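Local coordinates for protein Exo-poly-alpha-D-galacturonosidase (Thermotoga maritima, PDB 3JUR) that probably hydrolyses polygalacturonate, the acidic backbone of pectin, as a heat-active exo-acting glycosidase of family 28 with a parallel beta-helix fold, at residues I231-G235 with R255-G259; V318-V322 with A348-S352; G394-V400 with E420-L424. Numbering follows the deposited sequence.

Contact 1. Residues I231-G235 with R255-G259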
loop_
_atom_site.group_PDB
_atom_site.type_symbol
_atom_site.label_atom_id
_atom_site.label_comp_id
_atom_site.label_asym_id
_atom_site.label_seq_id
_atom_site.Cartn_x
_atom_site.Cartn_y
_atom_site.Cartn_z
ATOM N N ILE D 231 9.513 -12.181 35.652
ATOM C CA ILE D 231 10.242 -11.024 36.159
ATOM C C ILE D 231 9.289 -9.843 36.207
ATOM O O ILE D 231 8.651 -9.502 35.200
ATOM C CB ILE D 231 11.437 -10.621 35.249
ATOM C CG1 ILE D 231 12.397 -11.798 35.004
ATOM C CG2 ILE D 231 12.169 -9.398 35.827
ATOM C CD1 ILE D 231 13.146 -12.248 36.206
ATOM N N SER D 232 9.208 -9.217 37.375
ATOM C CA SER D 232 8.420 -8.009 37.558
ATOM C C SER D 232 9.172 -7.054 38.483
ATOM O O SER D 232 8.982 -7.072 39.698
ATOM C CB SER D 232 7.047 -8.352 38.123
ATOM O OG SER D 232 6.289 -7.180 38.324
ATOM N N SER D 233 10.038 -6.233 37.889
ATOM C CA SER D 233 10.893 -5.311 38.633
ATOM C C SER D 233 11.310 -4.174 37.716
ATOM O O SER D 233 11.992 -4.392 36.715
ATOM C CB SER D 233 12.127 -6.044 39.169
ATOM O OG SER D 233 12.734 -5.318 40.218
ATOM N N THR D 234 10.896 -2.957 38.051
ATOM C CA THR D 234 11.045 -1.830 37.125
ATOM C C THR D 234 11.988 -0.717 37.598
ATOM O O THR D 234 11.897 0.428 37.134
ATOM C CB THR D 234 9.671 -1.245 36.739
ATOM O OG1 THR D 234 8.952 -0.890 37.924
ATOM C CG2 THR D 234 8.861 -2.269 35.933
ATOM N N GLY D 235 12.911 -1.063 38.495
ATOM C CA GLY D 235 13.919 -0.119 38.982
ATOM C C GLY D 235 15.066 0.137 38.013
ATOM O O GLY D 235 15.067 -0.382 36.895
ATOM N N ARG D 255 7.633 -14.590 31.377
ATOM C CA ARG D 255 6.927 -13.306 31.385
ATOM C C ARG D 255 7.829 -12.219 31.978
ATOM O O ARG D 255 8.442 -12.432 33.030
ATOM C CB ARG D 255 5.627 -13.412 32.195
ATOM C CG ARG D 255 5.016 -12.061 32.573
ATOM C CD ARG D 255 3.905 -11.625 31.628
ATOM N NE ARG D 255 2.605 -11.884 32.243
ATOM C CZ ARG D 255 1.769 -10.952 32.694
ATOM N NH1 ARG D 255 2.059 -9.660 32.580
ATOM N NH2 ARG D 255 0.621 -11.321 33.250
ATOM N N PHE D 256 7.892 -11.063 31.308
ATOM C CA PHE D 256 8.783 -9.958 31.692
ATOM C C PHE D 256 8.079 -8.612 31.807
ATOM O O PHE D 256 7.340 -8.199 30.905
ATOM C CB PHE D 256 9.899 -9.756 30.660
ATOM C CG PHE D 256 10.774 -10.955 30.438
ATOM C CD1 PHE D 256 11.958 -11.109 31.156
ATOM C CD2 PHE D 256 10.441 -11.903 29.477
ATOM C CE1 PHE D 256 12.779 -12.210 30.938
ATOM C CE2 PHE D 256 11.255 -12.998 29.238
ATOM C CZ PHE D 256 12.422 -13.163 29.981
ATOM N N ASP D 257 8.348 -7.932 32.916
ATOM C CA ASP D 257 8.124 -6.504 33.063
ATOM C C ASP D 257 9.404 -5.956 33.711
ATOM O O ASP D 257 9.649 -6.190 34.906
ATOM C CB ASP D 257 6.907 -6.241 33.943
ATOM C CG ASP D 257 6.528 -4.768 34.009
ATOM O OD1 ASP D 257 7.166 -3.926 33.339
ATOM O OD2 ASP D 257 5.570 -4.459 34.740
ATOM N N THR D 258 10.228 -5.269 32.916
ATOM C CA THR D 258 11.586 -4.910 33.349
ATOM C C THR D 258 11.864 -3.414 33.335
ATOM O O THR D 258 11.257 -2.673 32.570
ATOM C CB THR D 258 12.670 -5.637 32.518
ATOM O OG1 THR D 258 12.517 -5.331 31.124
ATOM C CG2 THR D 258 12.575 -7.134 32.707
ATOM N N GLY D 259 12.790 -2.983 34.189
ATOM C CA GLY D 259 13.173 -1.578 34.299
ATOM C C GLY D 259 14.200 -1.161 33.265
ATOM O O GLY D 259 14.399 0.022 33.023
HETATM O O HOH W 1 4.563 -6.579 36.131
HETATM O O HOH W 2 13.162 1.820 34.980
#

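Contact 2. Residues V318-V322 with A348-S352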
loop_
_atom_site.group_PDB
_atom_site.type_symbol
_atom_site.label_atom_id
_atom_site.label_comp_id
_atom_site.label_asym_id
_atom_site.label_seq_id
_atom_site.Cartn_x
_atom_site.Cartn_y
_atom_site.Cartn_z
ATOM N N VAL D 318 6.523 -12.434 22.016
ATOM C CA VAL D 318 5.550 -11.352 21.962
ATOM C C VAL D 318 6.000 -10.206 22.869
ATOM O O VAL D 318 6.206 -10.406 24.066
ATOM C CB VAL D 318 4.142 -11.837 22.351
ATOM C CG1 VAL D 318 3.167 -10.650 22.448
ATOM C CG2 VAL D 318 3.631 -12.869 21.323
ATOM N N TYR D 319 6.142 -9.019 22.281
ATOM C CA TYR D 319 6.608 -7.827 22.994
ATOM C C TYR D 319 5.527 -6.761 22.952
ATOM O O TYR D 319 5.028 -6.421 21.883
ATOM C CB TYR D 319 7.892 -7.301 22.349
ATOM C CG TYR D 319 8.982 -8.354 22.230
ATOM C CD1 TYR D 319 9.734 -8.736 23.338
ATOM C CD2 TYR D 319 9.239 -8.976 21.022
ATOM C CE1 TYR D 319 10.738 -9.707 23.232
ATOM C CE2 TYR D 319 10.241 -9.939 20.902
ATOM C CZ TYR D 319 10.984 -10.294 22.012
ATOM O OH TYR D 319 11.959 -11.248 21.888
ATOM N N MET D 320 5.142 -6.254 24.115
ATOM C CA MET D 320 4.070 -5.271 24.194
ATOM C C MET D 320 4.499 -4.051 25.000
ATOM O O MET D 320 4.992 -4.197 26.118
ATOM C CB MET D 320 2.825 -5.883 24.832
ATOM C CG MET D 320 2.101 -6.896 23.953
ATOM S SD MET D 320 0.519 -7.449 24.647
ATOM C CE MET D 320 -0.176 -5.923 25.250
ATOM N N ASN D 321 4.303 -2.866 24.414
ATOM C CA ASN D 321 4.526 -1.556 25.063
ATOM C C ASN D 321 6.002 -1.198 25.265
ATOM O O ASN D 321 6.318 -0.142 25.828
ATOM C CB ASN D 321 3.753 -1.423 26.393
ATOM C CG ASN D 321 2.277 -1.805 26.276
ATOM O OD1 ASN D 321 1.620 -1.511 25.287
ATOM N ND2 ASN D 321 1.754 -2.458 27.308
ATOM N N VAL D 322 6.890 -2.067 24.785
ATOM C CA VAL D 322 8.338 -1.931 24.990
ATOM C C VAL D 322 8.924 -0.756 24.216
ATOM O O VAL D 322 8.336 -0.291 23.235
ATOM C CB VAL D 322 9.100 -3.236 24.626
ATOM C CG1 VAL D 322 8.553 -4.415 25.435
ATOM C CG2 VAL D 322 9.034 -3.530 23.107
ATOM N N ALA D 348 5.499 -7.439 17.912
ATOM C CA ALA D 348 5.741 -6.295 18.785
ATOM C C ALA D 348 4.598 -5.310 18.639
ATOM O O ALA D 348 4.332 -4.819 17.549
ATOM C CB ALA D 348 7.078 -5.639 18.462
ATOM N N VAL D 349 3.900 -5.033 19.734
ATOM C CA VAL D 349 2.759 -4.120 19.680
ATOM C C VAL D 349 2.936 -2.911 20.587
ATOM O O VAL D 349 3.386 -3.037 21.729
ATOM C CB VAL D 349 1.372 -4.864 19.857
ATOM C CG1 VAL D 349 1.554 -6.335 20.151
ATOM C CG2 VAL D 349 0.462 -4.199 20.875
ATOM N N ASN D 350 2.624 -1.735 20.043
ATOM C CA ASN D 350 2.790 -0.452 20.744
ATOM C C ASN D 350 4.236 -0.174 21.187
ATOM O O ASN D 350 4.488 0.218 22.332
ATOM C CB ASN D 350 1.802 -0.331 21.914
ATOM C CG ASN D 350 0.356 -0.189 21.450
ATOM O OD1 ASN D 350 0.073 0.485 20.460
ATOM N ND2 ASN D 350 -0.566 -0.811 22.175
ATOM N N VAL D 351 5.187 -0.405 20.277
ATOM C CA VAL D 351 6.577 0.003 20.487
ATOM C C VAL D 351 6.644 1.538 20.603
ATOM O O VAL D 351 5.998 2.242 19.831
ATOM C CB VAL D 351 7.490 -0.502 19.346
ATOM C CG1 VAL D 351 8.922 -0.009 19.534
ATOM C CG2 VAL D 351 7.456 -2.035 19.257
ATOM N N SER D 352 7.401 2.057 21.571
ATOM C CA SER D 352 7.449 3.519 21.794
ATOM C C SER D 352 8.649 4.264 21.165
ATOM O O SER D 352 8.517 5.428 20.797
ATOM C CB SER D 352 7.338 3.858 23.280
ATOM O OG SER D 352 8.445 3.324 23.983
HETATM O O HOH W 3 7.787 2.084 26.226
HETATM O O HOH W 4 4.487 2.146 24.680
#

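Contact 3. Residues G394-V400 with E420-L424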
loop_
_atom_site.group_PDB
_atom_site.type_symbol
_atom_site.label_atom_id
_atom_site.label_comp_id
_atom_site.label_asym_id
_atom_site.label_seq_id
_atom_site.Cartn_x
_atom_site.Cartn_y
_atom_site.Cartn_z
ATOM N N GLY D 394 25.939 2.952 11.857
ATOM C CA GLY D 394 27.314 2.464 11.921
ATOM C C GLY D 394 28.309 3.610 12.019
ATOM O O GLY D 394 27.951 4.731 12.385
ATOM N N LEU D 395 29.563 3.324 11.695
ATOM C CA LEU D 395 30.616 4.348 11.683
ATOM C C LEU D 395 31.209 4.477 10.284
ATOM O O LEU D 395 31.157 3.532 9.504
ATOM C CB LEU D 395 31.703 4.017 12.717
ATOM C CG LEU D 395 31.209 3.679 14.133
ATOM C CD1 LEU D 395 32.285 2.961 14.947
ATOM C CD2 LEU D 395 30.703 4.926 14.856
ATOM N N GLU D 396 31.753 5.653 9.971
ATOM C CA GLU D 396 32.380 5.927 8.673
ATOM C C GLU D 396 33.442 4.880 8.271
ATOM O O GLU D 396 33.518 4.473 7.108
ATOM C CB GLU D 396 32.964 7.353 8.664
ATOM C CG GLU D 396 33.738 7.716 7.409
ATOM C CD GLU D 396 33.723 9.211 7.083
ATOM O OE1 GLU D 396 33.412 10.043 7.977
ATOM O OE2 GLU D 396 34.029 9.549 5.916
ATOM N N ASN D 397 34.242 4.443 9.239
ATOM C CA ASN D 397 35.226 3.378 9.033
ATOM C C ASN D 397 34.765 1.981 9.515
ATOM O O ASN D 397 35.586 1.077 9.695
ATOM C CB ASN D 397 36.545 3.765 9.720
ATOM C CG ASN D 397 36.382 4.008 11.217
ATOM O OD1 ASN D 397 35.266 3.970 11.762
ATOM N ND2 ASN D 397 37.493 4.258 11.890
ATOM N N ASP D 398 33.463 1.806 9.720
ATOM C CA ASP D 398 32.918 0.550 10.236
ATOM C C ASP D 398 31.408 0.486 9.968
ATOM O O ASP D 398 30.594 0.730 10.853
ATOM C CB ASP D 398 33.232 0.413 11.739
ATOM C CG ASP D 398 32.895 -0.958 12.304
ATOM O OD1 ASP D 398 32.621 -1.910 11.535
ATOM O OD2 ASP D 398 32.906 -1.084 13.546
ATOM N N TYR D 399 31.045 0.185 8.726
ATOM C CA TYR D 399 29.647 0.027 8.347
ATOM C C TYR D 399 28.996 -1.148 9.069
ATOM O O TYR D 399 29.644 -2.169 9.298
ATOM C CB TYR D 399 29.540 -0.228 6.844
ATOM C CG TYR D 399 29.393 1.004 5.968
ATOM C CD1 TYR D 399 30.263 2.091 6.089
ATOM C CD2 TYR D 399 28.412 1.056 4.985
ATOM C CE1 TYR D 399 30.137 3.213 5.259
ATOM C CE2 TYR D 399 28.281 2.175 4.152
ATOM C CZ TYR D 399 29.142 3.239 4.299
ATOM O OH TYR D 399 29.004 4.334 3.486
ATOM N N VAL D 400 27.717 -0.992 9.412
ATOM C CA VAL D 400 26.845 -2.120 9.738
ATOM C C VAL D 400 26.586 -2.890 8.424
ATOM O O VAL D 400 26.198 -2.296 7.406
ATOM C CB VAL D 400 25.519 -1.635 10.372
ATOM C CG1 VAL D 400 24.614 -2.807 10.742
ATOM C CG2 VAL D 400 25.791 -0.821 11.625
ATOM N N GLU D 420 22.584 5.236 8.598
ATOM C CA GLU D 420 23.847 5.933 8.406
ATOM C C GLU D 420 25.001 4.954 8.551
ATOM O O GLU D 420 25.158 4.305 9.598
ATOM C CB GLU D 420 24.002 7.119 9.370
ATOM C CG GLU D 420 25.065 8.125 8.887
ATOM C CD GLU D 420 25.283 9.314 9.818
ATOM O OE1 GLU D 420 25.414 9.121 11.051
ATOM O OE2 GLU D 420 25.350 10.448 9.306
ATOM N N PHE D 421 25.806 4.858 7.497
ATOM C CA PHE D 421 26.945 3.933 7.447
ATOM C C PHE D 421 26.498 2.482 7.670
ATOM O O PHE D 421 26.938 1.794 8.601
ATOM C CB PHE D 421 28.036 4.347 8.439
ATOM C CG PHE D 421 28.503 5.779 8.280
ATOM C CD1 PHE D 421 28.969 6.249 7.054
ATOM C CD2 PHE D 421 28.499 6.645 9.368
ATOM C CE1 PHE D 421 29.412 7.569 6.904
ATOM C CE2 PHE D 421 28.942 7.972 9.228
ATOM C CZ PHE D 421 29.397 8.430 7.995
ATOM N N GLY D 422 25.610 2.027 6.797
ATOM C CA GLY D 422 25.072 0.686 6.889
ATOM C C GLY D 422 24.665 0.141 5.539
ATOM O O GLY D 422 24.589 0.875 4.548
ATOM N N GLN D 423 24.403 -1.156 5.520
ATOM C CA GLN D 423 23.973 -1.880 4.338
ATOM C C GLN D 423 22.678 -2.589 4.739
ATOM O O GLN D 423 22.694 -3.483 5.579
ATOM C CB GLN D 423 25.069 -2.876 3.937
ATOM C CG GLN D 423 24.833 -3.654 2.639
ATOM C CD GLN D 423 25.795 -4.829 2.490
ATOM O OE1 GLN D 423 26.089 -5.531 3.462
ATOM N NE2 GLN D 423 26.288 -5.047 1.270
ATOM N N LEU D 424 21.553 -2.155 4.176
ATOM C CA LEU D 424 20.251 -2.702 4.559
ATOM C C LEU D 424 19.543 -3.330 3.362
ATOM O O LEU D 424 19.418 -2.711 2.297
ATOM C CB LEU D 424 19.368 -1.615 5.209
ATOM C CG LEU D 424 17.916 -1.916 5.609
ATOM C CD1 LEU D 424 17.833 -2.974 6.704
ATOM C CD2 LEU D 424 17.176 -0.629 6.043
#

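Contact 1. Residues I231-G235 with R255-G259
Three backbone hydrogen bonds join the two strands. Ile231 N donates to Arg255 O at 2.8 Å. Asp257 N donates to Ile231 O at 2.8 Å. Ser233 N donates to Asp257 O at 3.0 Å. This is the ladder of a parallel pair: Ile231, Ser232 and Ser233 lie opposite Phe256, Asp257 and Thr258. The strand axes come within 4.7 Å at an angle of 14°. On the face of Ser232 and Asp257, water 1 joins Ser232 OG (2.9 Å) to Asp257 OD2 (2.7 Å), donating to the carboxylate. Asp257 OD1 is hydrogen-bonded to Ser292 OG. Past the strands, water 2 lies 2.9 Å from both Thr234 O and Gly259 O, close enough to bridge them. Here the backbones close in, with Thr234 CA 3.5 Å from Gly259 CA. A CB on Gly259 would clash with Gly235 O. On the opposite face, Ile231 CG1 meets Phe256 CD1 at 3.9 Å, and Ile231 CG2 meets Thr258 CG2 at 3.9 Å. The contact is one step between successive coils of the parallel beta-helix. One backbone ladder thus serves a buried, largely apolar face, with Ser233 and Thr258 hydroxyls hydrogen-bonded to Asn238 and Ser262, and a partly exposed, water-bridged polar face.

Contact 2. Residues V318-V322 with A348-S352
Val318 begins the first strand. It takes little part in this pair, but its side chain packs on Met320 of a second subunit. Tyr319 starts the parallel ladder. Its O accepts a hydrogen bond from Val349 N at 2.8 Å and a CA-H...O contact from Ala348 CA at 3.2 Å. Tyr319 CB lies 4.3 Å from Ala348 CB, while the ring leads away from the second strand. Met320 pairs with Val349 on the other face, where Met320 CG touches Val349 CG1 at 3.9 Å. Met320 and Val349 also pack on the second subunit, on its Val318 and Val347.

Asn321 N then donates to Val349 O at 2.8 Å, in a nearly straight bond of 175°. Both chains turn next, at Asn321 and Asn350, which have positive phi angles of 72° and 59°. The two asparagines are in register, with CA atoms 4.8 Å apart, and Asn321 OD1 approaches Asn350 CB at 3.6 Å. Water 4 donates to both Asn321 O (3.1 Å) and Asn350 O (3.0 Å). Water 3 donates to Asn321 O (2.7 Å) and accepts from Ser352 OG (2.6 Å). After the turn, Val322 O accepts from Ser352 N at 3.0 Å, and Val322 CG2 faces Val351 CG2 at 4.4 Å.

Successive coils of the beta-helix thus turn their corner alike. Main-chain bonds hold the register before and after the corner, and water fills in at the turn. The apolar face of Met320 and Val349 serves a subunit interface of the tetramer.

Contact 3. Residues G394-V400 with E420-L424
This contact lies near the C-terminal end of the parallel beta-helix, where a turn-bearing loop stacks on the corner of the next coil. The loop 394-400 contains a type I beta turn from Leu395 to Asp398, tied by two main-chain bonds between those residues. Three hydrogen bonds join it to 420-424. Gly394 N donates to Glu420 O at 2.7 Å, Val400 N to Phe421 O at 3.0 Å, and Gln423 N to Val400 O at 2.8 Å. Val400 and Gly422 form a parallel bridge. Phe421 and Gly422 form a G1 beta bulge facing Gly443 of the same chain, and Phe421 has a positive phi of 57°. A CB on Gly394 would clash with Phe421 O. Arg361 ties both sides together: it forms a salt bridge with Glu420 OE1 and a hydrogen bond with Gly394 O. The Phe421 ring fits against the loop. Glu396 CB makes a CH-pi contact over its face, 4.0 Å from the centroid. Tyr399 CE1 touches Phe421 CD1 at 3.7 Å, the two rings being oblique. Tyr399 in turn covers the Phe421 backbone: Phe421 CA sits 3.8 Å from the centroid of the Tyr399 ring, only 4° off the ring normal.

The three contacts follow one another along the chain, and each closes before the next opens. All reach the same large, curled sheet of the beta-helix. Contacts 1 and 2 are neighbours, with centres 14 Å apart and nearest atoms about 7 Å apart. Strand 280-291 lies between them, pairing with strand 255-258 of contact 1 and strand 309-320 of contact 2. Contact 3 is farther along, its centre 27 Å from contact 2 and 33 Å from contact 1. None touches another. Each joins consecutive coils, so together they sample the coil-on-coil stacking that builds the elongated fold. Four residues of contact 2 reach a second subunit, contact 1 reaches it only through Arg255, and no other chain touches contact 3.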